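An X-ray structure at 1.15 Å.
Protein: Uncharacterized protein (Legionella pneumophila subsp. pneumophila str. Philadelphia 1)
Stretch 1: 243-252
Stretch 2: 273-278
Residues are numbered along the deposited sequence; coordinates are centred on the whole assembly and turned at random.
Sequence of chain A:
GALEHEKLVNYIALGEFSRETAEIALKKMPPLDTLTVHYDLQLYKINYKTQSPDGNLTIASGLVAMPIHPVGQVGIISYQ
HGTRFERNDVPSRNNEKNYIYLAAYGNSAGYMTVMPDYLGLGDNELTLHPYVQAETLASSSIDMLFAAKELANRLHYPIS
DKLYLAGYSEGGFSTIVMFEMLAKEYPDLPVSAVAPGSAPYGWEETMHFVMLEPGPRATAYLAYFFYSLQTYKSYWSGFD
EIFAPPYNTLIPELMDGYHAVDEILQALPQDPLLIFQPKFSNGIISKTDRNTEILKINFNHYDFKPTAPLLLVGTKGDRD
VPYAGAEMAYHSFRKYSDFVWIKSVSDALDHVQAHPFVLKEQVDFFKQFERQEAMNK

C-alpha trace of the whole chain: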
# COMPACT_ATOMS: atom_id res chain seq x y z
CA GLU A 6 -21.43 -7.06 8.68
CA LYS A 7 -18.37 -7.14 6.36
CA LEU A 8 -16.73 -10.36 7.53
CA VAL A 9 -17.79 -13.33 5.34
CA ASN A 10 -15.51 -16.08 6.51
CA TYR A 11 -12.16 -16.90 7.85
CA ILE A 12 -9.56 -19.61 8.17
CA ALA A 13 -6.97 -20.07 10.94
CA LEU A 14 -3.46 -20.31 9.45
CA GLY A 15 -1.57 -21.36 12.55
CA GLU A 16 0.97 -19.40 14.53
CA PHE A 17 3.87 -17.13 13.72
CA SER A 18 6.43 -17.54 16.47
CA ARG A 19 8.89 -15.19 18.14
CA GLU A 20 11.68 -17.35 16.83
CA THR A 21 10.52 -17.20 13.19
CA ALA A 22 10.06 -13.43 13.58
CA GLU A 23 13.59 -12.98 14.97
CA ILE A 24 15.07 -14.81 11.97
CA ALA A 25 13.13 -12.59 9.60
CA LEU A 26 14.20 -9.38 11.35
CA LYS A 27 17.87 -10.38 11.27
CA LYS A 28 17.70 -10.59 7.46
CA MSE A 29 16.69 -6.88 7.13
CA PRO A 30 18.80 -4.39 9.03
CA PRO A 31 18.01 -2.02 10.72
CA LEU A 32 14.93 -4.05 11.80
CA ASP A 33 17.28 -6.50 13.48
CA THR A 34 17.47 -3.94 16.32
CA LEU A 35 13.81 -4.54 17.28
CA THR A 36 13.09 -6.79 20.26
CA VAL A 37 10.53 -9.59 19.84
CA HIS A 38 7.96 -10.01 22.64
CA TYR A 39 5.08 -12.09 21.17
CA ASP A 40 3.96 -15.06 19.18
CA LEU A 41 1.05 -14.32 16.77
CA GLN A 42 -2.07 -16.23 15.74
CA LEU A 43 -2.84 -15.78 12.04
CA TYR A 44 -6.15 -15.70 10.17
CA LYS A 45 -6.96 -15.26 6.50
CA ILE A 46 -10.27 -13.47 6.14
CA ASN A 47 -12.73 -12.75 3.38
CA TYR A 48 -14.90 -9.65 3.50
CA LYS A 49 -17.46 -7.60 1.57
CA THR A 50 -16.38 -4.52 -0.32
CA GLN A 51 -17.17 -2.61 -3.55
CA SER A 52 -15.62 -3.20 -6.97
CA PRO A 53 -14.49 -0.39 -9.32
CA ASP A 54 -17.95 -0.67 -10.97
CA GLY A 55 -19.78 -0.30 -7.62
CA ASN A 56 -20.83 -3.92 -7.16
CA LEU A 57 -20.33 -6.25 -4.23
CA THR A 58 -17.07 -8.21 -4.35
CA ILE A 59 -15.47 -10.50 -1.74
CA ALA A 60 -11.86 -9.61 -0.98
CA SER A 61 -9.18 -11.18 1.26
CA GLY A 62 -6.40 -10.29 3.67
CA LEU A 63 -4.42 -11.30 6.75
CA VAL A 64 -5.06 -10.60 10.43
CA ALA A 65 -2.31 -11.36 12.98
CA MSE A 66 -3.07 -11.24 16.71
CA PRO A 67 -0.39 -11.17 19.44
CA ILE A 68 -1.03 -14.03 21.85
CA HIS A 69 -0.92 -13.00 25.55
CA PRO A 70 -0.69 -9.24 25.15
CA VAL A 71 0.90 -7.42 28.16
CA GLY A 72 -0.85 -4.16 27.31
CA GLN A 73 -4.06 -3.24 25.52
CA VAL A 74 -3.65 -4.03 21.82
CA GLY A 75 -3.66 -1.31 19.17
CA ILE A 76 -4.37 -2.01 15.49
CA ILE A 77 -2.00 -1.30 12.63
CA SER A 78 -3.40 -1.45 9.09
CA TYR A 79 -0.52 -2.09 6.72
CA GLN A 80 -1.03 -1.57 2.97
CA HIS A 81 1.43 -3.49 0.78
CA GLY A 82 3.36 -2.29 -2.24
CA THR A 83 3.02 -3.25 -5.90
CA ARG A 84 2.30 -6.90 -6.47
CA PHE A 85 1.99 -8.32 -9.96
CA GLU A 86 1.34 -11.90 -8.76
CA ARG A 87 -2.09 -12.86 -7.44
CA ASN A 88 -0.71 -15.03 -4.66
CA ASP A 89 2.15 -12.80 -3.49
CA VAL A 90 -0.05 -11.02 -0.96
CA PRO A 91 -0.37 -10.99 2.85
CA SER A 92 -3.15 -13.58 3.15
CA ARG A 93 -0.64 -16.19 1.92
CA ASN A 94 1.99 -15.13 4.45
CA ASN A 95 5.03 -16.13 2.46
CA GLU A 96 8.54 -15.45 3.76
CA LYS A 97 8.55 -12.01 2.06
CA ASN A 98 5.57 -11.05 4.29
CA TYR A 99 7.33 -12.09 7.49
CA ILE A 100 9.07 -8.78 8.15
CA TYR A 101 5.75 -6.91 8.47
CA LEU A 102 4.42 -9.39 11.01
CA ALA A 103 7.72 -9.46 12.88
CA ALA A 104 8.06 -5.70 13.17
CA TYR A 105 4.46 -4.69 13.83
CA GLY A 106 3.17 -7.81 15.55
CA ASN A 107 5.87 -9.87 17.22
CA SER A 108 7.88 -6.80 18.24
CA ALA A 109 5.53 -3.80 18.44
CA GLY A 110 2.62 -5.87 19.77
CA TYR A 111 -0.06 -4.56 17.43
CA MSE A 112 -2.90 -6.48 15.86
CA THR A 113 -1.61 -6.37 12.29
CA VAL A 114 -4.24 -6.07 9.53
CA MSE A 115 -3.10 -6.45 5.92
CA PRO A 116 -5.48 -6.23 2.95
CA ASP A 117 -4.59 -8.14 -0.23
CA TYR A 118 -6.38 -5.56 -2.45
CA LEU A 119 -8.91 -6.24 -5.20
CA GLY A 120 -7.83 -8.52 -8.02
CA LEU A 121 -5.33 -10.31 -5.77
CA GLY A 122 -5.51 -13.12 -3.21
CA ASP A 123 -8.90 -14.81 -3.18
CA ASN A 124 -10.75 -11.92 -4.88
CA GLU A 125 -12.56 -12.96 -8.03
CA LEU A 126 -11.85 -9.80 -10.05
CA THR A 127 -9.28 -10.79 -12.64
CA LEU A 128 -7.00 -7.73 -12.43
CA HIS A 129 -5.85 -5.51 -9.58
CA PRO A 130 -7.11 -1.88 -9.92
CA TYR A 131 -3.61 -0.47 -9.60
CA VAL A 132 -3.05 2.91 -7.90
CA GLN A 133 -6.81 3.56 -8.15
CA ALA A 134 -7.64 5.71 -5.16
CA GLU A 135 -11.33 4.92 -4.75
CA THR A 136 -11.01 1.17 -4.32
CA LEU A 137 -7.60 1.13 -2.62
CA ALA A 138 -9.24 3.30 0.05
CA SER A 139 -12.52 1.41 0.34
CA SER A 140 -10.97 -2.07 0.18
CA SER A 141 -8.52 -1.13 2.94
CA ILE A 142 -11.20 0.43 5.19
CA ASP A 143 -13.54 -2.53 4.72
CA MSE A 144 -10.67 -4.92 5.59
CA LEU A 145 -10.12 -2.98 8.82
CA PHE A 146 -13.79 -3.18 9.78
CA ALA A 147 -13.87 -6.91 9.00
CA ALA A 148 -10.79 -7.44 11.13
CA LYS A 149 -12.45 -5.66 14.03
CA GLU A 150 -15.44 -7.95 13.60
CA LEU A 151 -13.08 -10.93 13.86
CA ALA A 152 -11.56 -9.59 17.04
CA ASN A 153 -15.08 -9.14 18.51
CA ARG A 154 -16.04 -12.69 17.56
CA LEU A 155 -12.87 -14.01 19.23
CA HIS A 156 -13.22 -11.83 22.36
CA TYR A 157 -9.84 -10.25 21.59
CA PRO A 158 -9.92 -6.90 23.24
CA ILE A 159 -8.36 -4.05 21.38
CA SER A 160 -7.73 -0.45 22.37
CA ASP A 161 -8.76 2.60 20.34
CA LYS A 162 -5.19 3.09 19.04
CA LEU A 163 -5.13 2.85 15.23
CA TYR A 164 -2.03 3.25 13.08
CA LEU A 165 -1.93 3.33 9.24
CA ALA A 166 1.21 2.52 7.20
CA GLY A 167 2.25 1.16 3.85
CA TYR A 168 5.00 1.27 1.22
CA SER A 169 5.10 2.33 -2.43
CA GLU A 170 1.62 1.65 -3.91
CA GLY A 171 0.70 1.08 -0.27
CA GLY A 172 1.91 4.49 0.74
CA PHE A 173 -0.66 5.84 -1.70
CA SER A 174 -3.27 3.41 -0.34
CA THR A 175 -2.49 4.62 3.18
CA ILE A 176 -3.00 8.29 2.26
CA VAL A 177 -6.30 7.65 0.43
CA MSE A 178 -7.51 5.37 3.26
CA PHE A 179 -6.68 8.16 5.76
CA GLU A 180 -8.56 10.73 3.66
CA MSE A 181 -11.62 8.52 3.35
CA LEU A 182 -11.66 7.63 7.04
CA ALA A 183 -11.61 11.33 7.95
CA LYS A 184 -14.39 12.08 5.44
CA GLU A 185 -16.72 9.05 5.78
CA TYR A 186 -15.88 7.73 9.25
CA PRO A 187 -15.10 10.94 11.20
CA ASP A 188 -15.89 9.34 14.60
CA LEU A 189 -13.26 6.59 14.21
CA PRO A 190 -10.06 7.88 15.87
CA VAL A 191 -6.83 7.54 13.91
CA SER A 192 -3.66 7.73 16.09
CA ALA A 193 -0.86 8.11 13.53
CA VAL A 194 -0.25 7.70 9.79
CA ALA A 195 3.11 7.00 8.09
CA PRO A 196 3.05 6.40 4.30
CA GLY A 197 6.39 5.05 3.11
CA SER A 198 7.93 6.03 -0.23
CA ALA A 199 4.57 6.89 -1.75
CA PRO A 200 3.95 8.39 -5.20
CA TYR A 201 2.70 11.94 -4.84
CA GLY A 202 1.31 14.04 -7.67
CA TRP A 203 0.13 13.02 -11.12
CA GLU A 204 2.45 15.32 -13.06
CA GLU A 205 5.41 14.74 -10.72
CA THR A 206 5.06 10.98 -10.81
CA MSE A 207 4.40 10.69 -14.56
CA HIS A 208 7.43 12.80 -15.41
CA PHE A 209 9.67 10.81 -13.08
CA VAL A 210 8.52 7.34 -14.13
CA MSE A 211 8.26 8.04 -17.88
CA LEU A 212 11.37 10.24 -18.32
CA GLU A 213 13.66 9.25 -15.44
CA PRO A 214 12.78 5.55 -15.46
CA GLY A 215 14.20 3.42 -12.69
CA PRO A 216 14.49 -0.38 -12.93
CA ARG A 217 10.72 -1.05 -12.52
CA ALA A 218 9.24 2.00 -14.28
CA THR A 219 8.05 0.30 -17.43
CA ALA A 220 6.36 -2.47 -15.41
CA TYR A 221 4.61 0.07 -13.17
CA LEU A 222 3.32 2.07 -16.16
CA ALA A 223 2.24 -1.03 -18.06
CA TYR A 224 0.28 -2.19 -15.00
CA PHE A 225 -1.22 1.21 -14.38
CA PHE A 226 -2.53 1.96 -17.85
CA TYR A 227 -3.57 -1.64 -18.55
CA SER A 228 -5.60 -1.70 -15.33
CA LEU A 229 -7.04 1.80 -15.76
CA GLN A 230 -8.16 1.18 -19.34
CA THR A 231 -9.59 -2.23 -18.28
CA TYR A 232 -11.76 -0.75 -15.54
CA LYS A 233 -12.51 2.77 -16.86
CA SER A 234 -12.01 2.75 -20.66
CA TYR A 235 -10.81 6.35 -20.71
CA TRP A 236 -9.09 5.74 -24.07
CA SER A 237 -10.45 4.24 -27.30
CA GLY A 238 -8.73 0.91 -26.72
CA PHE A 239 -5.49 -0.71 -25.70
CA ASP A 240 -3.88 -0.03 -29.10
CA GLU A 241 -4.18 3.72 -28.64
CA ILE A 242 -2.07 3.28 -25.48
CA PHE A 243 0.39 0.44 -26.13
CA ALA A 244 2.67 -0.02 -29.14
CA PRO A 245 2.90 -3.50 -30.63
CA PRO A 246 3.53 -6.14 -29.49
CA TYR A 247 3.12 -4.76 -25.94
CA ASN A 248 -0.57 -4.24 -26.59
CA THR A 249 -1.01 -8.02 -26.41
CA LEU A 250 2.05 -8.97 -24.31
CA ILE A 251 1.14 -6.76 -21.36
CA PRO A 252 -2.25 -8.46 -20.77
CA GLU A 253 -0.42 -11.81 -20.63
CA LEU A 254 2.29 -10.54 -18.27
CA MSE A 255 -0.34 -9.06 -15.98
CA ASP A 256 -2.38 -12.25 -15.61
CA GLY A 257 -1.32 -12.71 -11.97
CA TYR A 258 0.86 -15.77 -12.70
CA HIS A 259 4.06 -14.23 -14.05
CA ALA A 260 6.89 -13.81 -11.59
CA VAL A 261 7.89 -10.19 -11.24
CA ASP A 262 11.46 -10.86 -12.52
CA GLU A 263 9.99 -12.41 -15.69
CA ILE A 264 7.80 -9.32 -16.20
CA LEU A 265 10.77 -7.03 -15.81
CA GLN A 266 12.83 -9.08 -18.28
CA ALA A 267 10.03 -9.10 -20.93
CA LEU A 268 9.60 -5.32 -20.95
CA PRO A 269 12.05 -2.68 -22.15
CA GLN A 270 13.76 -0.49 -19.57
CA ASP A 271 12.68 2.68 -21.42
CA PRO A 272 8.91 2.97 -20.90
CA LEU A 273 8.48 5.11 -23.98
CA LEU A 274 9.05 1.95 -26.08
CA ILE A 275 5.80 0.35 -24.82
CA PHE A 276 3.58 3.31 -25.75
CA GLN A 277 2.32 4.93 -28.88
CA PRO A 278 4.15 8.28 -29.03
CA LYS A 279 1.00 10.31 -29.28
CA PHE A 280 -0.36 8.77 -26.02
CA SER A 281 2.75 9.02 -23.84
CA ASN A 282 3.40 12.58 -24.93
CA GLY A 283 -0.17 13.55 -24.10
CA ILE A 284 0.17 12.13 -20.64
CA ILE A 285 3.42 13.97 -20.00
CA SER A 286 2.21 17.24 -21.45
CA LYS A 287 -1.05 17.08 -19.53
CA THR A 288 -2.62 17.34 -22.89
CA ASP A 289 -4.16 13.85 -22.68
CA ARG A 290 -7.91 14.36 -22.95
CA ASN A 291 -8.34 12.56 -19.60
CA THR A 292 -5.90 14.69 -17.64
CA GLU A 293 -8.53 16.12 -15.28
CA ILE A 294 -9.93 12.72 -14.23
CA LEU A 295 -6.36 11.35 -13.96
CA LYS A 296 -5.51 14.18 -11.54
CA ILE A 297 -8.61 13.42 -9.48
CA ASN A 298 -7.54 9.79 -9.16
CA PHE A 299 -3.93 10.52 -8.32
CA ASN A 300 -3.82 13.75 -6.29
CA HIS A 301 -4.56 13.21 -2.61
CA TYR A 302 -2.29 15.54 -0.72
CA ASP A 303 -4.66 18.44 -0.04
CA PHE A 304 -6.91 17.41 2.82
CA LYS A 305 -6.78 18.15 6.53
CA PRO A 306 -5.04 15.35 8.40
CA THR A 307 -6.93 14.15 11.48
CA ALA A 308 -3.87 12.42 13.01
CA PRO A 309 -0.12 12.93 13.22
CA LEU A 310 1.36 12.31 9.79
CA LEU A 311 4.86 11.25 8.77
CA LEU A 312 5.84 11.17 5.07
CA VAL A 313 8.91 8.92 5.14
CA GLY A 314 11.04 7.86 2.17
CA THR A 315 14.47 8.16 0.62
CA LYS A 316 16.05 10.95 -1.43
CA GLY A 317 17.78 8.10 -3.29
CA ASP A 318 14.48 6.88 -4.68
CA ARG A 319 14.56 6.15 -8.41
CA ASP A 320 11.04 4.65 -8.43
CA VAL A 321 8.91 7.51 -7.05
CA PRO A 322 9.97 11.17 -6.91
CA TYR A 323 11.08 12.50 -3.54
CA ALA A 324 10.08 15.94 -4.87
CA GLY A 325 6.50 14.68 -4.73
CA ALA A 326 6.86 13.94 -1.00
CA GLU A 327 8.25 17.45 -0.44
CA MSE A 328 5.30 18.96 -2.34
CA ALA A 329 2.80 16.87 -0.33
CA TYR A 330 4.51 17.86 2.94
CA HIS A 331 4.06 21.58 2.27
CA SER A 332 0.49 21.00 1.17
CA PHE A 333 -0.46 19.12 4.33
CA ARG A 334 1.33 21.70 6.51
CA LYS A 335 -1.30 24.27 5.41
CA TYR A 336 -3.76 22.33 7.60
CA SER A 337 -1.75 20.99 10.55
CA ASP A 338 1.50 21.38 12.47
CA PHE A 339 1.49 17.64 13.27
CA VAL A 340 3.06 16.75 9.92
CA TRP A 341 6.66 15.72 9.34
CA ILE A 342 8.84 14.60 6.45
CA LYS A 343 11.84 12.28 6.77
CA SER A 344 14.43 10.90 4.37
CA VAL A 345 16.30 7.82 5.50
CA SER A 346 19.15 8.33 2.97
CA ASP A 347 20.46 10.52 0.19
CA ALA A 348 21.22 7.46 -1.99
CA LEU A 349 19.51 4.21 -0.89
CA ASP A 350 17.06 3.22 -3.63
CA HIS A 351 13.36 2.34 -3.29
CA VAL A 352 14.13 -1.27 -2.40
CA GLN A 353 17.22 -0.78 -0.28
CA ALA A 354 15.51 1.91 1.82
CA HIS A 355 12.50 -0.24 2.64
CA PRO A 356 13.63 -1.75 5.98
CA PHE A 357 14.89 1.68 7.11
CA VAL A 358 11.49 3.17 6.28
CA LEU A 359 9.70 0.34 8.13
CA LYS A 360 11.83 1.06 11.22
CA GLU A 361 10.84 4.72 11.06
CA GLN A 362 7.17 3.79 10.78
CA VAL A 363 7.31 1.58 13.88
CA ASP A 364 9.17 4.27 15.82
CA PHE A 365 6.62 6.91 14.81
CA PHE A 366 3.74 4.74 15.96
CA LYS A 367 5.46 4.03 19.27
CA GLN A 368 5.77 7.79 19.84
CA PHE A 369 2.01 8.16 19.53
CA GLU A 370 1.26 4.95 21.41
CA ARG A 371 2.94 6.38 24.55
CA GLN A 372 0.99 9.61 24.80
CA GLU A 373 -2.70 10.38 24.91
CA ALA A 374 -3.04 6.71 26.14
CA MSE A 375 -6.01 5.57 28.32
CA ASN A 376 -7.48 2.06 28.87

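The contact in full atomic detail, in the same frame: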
# COMPACT_ATOMS: atom_id res chain seq x y z
N PHE A 243 -0.79 1.30 -26.08
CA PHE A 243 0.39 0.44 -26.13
C PHE A 243 0.79 0.13 -27.56
O PHE A 243 -0.02 -0.32 -28.37
CB PHE A 243 0.13 -0.88 -25.40
CG PHE A 243 -0.10 -0.72 -23.92
CD1 PHE A 243 0.89 -0.17 -23.10
CD2 PHE A 243 -1.27 -1.15 -23.35
CE1 PHE A 243 0.67 -0.04 -21.73
CE2 PHE A 243 -1.50 -1.01 -22.00
CZ PHE A 243 -0.51 -0.49 -21.18
N ALA A 244 2.07 0.35 -27.86
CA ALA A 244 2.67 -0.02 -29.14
C ALA A 244 2.82 -1.53 -29.25
O ALA A 244 3.02 -2.22 -28.25
CB ALA A 244 4.04 0.63 -29.27
N PRO A 245 2.76 -2.07 -30.47
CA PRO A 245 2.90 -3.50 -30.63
C PRO A 245 4.35 -3.93 -30.38
O PRO A 245 5.27 -3.18 -30.69
CB PRO A 245 2.48 -3.75 -32.08
CG PRO A 245 2.85 -2.46 -32.76
CD PRO A 245 2.53 -1.39 -31.76
N PRO A 246 4.55 -5.15 -29.88
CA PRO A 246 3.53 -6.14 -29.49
C PRO A 246 3.08 -6.03 -28.03
O PRO A 246 2.42 -6.93 -27.53
CB PRO A 246 4.29 -7.45 -29.69
CG PRO A 246 5.69 -7.09 -29.18
CD PRO A 246 5.92 -5.67 -29.67
N TYR A 247 3.43 -4.94 -27.36
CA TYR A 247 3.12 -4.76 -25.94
C TYR A 247 1.63 -4.66 -25.66
O TYR A 247 1.17 -5.02 -24.57
CB TYR A 247 3.87 -3.55 -25.37
CG TYR A 247 5.35 -3.73 -25.58
CD1 TYR A 247 6.05 -4.68 -24.85
CD2 TYR A 247 6.05 -3.01 -26.56
CE1 TYR A 247 7.40 -4.91 -25.07
CE2 TYR A 247 7.39 -3.23 -26.77
CZ TYR A 247 8.05 -4.20 -26.03
OH TYR A 247 9.40 -4.41 -26.24
N ASN A 248 0.87 -4.25 -26.67
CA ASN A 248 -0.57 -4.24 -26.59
C ASN A 248 -1.16 -5.60 -26.27
O ASN A 248 -2.20 -5.67 -25.59
CB ASN A 248 -1.20 -3.65 -27.86
CG ASN A 248 -0.83 -4.40 -29.13
OD1 ASN A 248 0.25 -4.97 -29.27
ND2 ASN A 248 -1.76 -4.43 -30.06
N THR A 249 -0.54 -6.68 -26.74
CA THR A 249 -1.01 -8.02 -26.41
C THR A 249 -0.11 -8.72 -25.38
O THR A 249 -0.60 -9.59 -24.66
CB THR A 249 -1.20 -8.88 -27.66
OG1 THR A 249 0.05 -8.99 -28.35
CG2 THR A 249 -2.28 -8.35 -28.57
N LEU A 250 1.17 -8.38 -25.30
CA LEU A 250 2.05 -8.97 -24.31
C LEU A 250 1.69 -8.54 -22.90
O LEU A 250 1.72 -9.36 -21.97
CB LEU A 250 3.49 -8.61 -24.63
CG LEU A 250 4.56 -9.20 -23.75
CD1 LEU A 250 4.49 -10.74 -23.71
CD2 LEU A 250 5.92 -8.73 -24.21
N ILE A 251 1.42 -7.26 -22.69
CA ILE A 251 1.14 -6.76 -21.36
C ILE A 251 -0.04 -7.49 -20.69
O ILE A 251 0.07 -7.90 -19.53
CB ILE A 251 1.03 -5.22 -21.34
CG1 ILE A 251 2.43 -4.64 -21.55
CG2 ILE A 251 0.36 -4.70 -20.05
CD1 ILE A 251 2.47 -3.17 -21.87
N PRO A 252 -1.16 -7.68 -21.40
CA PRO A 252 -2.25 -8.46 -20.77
C PRO A 252 -1.84 -9.85 -20.30
O PRO A 252 -2.28 -10.29 -19.24
CB PRO A 252 -3.32 -8.52 -21.86
CG PRO A 252 -3.10 -7.27 -22.65
CD PRO A 252 -1.60 -7.03 -22.65
N LEU A 273 9.03 4.54 -22.76
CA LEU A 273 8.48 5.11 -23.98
C LEU A 273 8.32 4.06 -25.07
O LEU A 273 7.45 4.21 -25.94
CB LEU A 273 9.33 6.27 -24.49
CG LEU A 273 9.41 7.47 -23.53
CD1 LEU A 273 10.32 8.55 -24.08
CD2 LEU A 273 8.05 8.04 -23.23
N LEU A 274 9.10 2.98 -25.03
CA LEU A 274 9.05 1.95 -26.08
C LEU A 274 7.76 1.12 -26.01
O LEU A 274 7.40 0.51 -27.02
CB LEU A 274 10.29 1.05 -26.01
CG LEU A 274 11.59 1.69 -26.45
CD1 LEU A 274 12.75 0.80 -26.06
CD2 LEU A 274 11.56 1.99 -27.95
N ILE A 275 7.05 1.12 -24.88
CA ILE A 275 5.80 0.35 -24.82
C ILE A 275 4.58 1.15 -25.25
O ILE A 275 3.50 0.58 -25.38
CB ILE A 275 5.54 -0.33 -23.46
CG1 ILE A 275 5.16 0.68 -22.35
CG2 ILE A 275 6.72 -1.26 -23.11
CD1 ILE A 275 4.58 0.01 -21.11
N PHE A 276 4.73 2.45 -25.47
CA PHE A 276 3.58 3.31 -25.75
C PHE A 276 3.59 3.83 -27.17
O PHE A 276 4.64 4.10 -27.75
CB PHE A 276 3.58 4.53 -24.81
CG PHE A 276 3.33 4.18 -23.37
CD1 PHE A 276 2.09 3.72 -22.98
CD2 PHE A 276 4.34 4.30 -22.41
CE1 PHE A 276 1.85 3.37 -21.67
CE2 PHE A 276 4.10 3.94 -21.12
CZ PHE A 276 2.86 3.49 -20.72
N GLN A 277 2.41 4.08 -27.70
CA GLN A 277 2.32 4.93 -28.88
C GLN A 277 2.82 6.33 -28.52
O GLN A 277 2.48 6.84 -27.48
CB GLN A 277 0.89 5.03 -29.39
CG GLN A 277 0.45 3.78 -30.15
CD GLN A 277 1.29 3.54 -31.43
OE1 GLN A 277 1.87 4.50 -31.96
NE2 GLN A 277 1.36 2.31 -31.91
N PRO A 278 3.63 6.96 -29.39
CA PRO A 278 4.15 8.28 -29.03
C PRO A 278 3.10 9.36 -28.78
O PRO A 278 3.27 10.18 -27.90
CB PRO A 278 5.03 8.65 -30.23
CG PRO A 278 5.49 7.37 -30.76
CD PRO A 278 4.36 6.39 -30.54
O HOH W 1 -0.51 0.41 -30.89

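The contact between 243-252 and 273-278 is a small, mostly apolar packing of a loop and the helix that follows it against a 3-10 turn and its exit, pinned by a single direct backbone hydrogen bond and supplemented at its edge by one water. It illustrates a common economy in folded proteins: one backbone hydrogen bond accompanies the closest approach of two segments, and side chains pack around it.

The polar link is made where the backbones come closest. Phe243 and Phe276 form an isolated beta bridge, with their CA atoms 4.3 Å apart, and beside it Ala244 N donates to Ile275 O at 2.9 Å. The same carbonyl also receives a CA-H...O contact, Phe243 CA lying 3.2 Å from Ile275 O, so one acceptor serves two consecutive residues of the other stretch. The methyl of Ala244, directed toward the other stretch, sits 3.8 Å from Phe276 O (measured from Ala244 CB); a small side chain fits so close to the opposite backbone.

Around this anchor the side chains gather on Ile275, which has the largest area covered by the other stretch. Its branched side chain meets three partners. Ile275 CG2 lies over one face of the Tyr247 ring, 3.8 Å from the ring centroid and only 13° off the ring normal, a well-formed CH-pi contact. Ile275 CD1, at the end of the other branch, approaches Phe243 CE1 at 4.0 Å and Ile251 CD1 at 3.9 Å. Tyr247 and Ile251 are one helical turn apart, joined by the hydrogen bond from Ile251 N to Tyr247 O at 2.9 Å, and both direct their CA-to-CB bonds toward the second stretch. The helix thereby presents an aromatic face and an aliphatic tip to the same isoleucine. Pro246, reached through a cis peptide bond, occupies the N-cap position just before this helix, and its carbonyl oxygen, Pro246 O, accepts from Leu250 N at 2.9 Å.

The two phenylalanines show how side chains that set out in other directions can still meet. The CA-to-CB bond of Phe276 points away, and that of Phe243 does so overall although its CB already touches the other stretch; the ends of both side chains come nearer. Both adopt the m rotamer at chi1, and Phe243 CE1 lies 3.6 Å from Phe276 CE1. The planes are nearly parallel, at 20°, but the rings are slid apart, with centroids separated by 5.6 Å; the pair barely overlaps and is better read as apolar packing than as a full stack. Large, flat hydrocarbon groups suit this buried position.

At the rim, Gln277 adds a polar group. With chi1 and chi2 both m, it brings its amide back to the first stretch, where Gln277 NE2 lies 3.9 Å from Pro245 CD. A water completes the link: its oxygen lies 2.7 Å from Phe243 O, to which it donates, and 2.9 Å from Gln277 NE2, from which it accepts. In total, 384 Å² is buried, counting both sides.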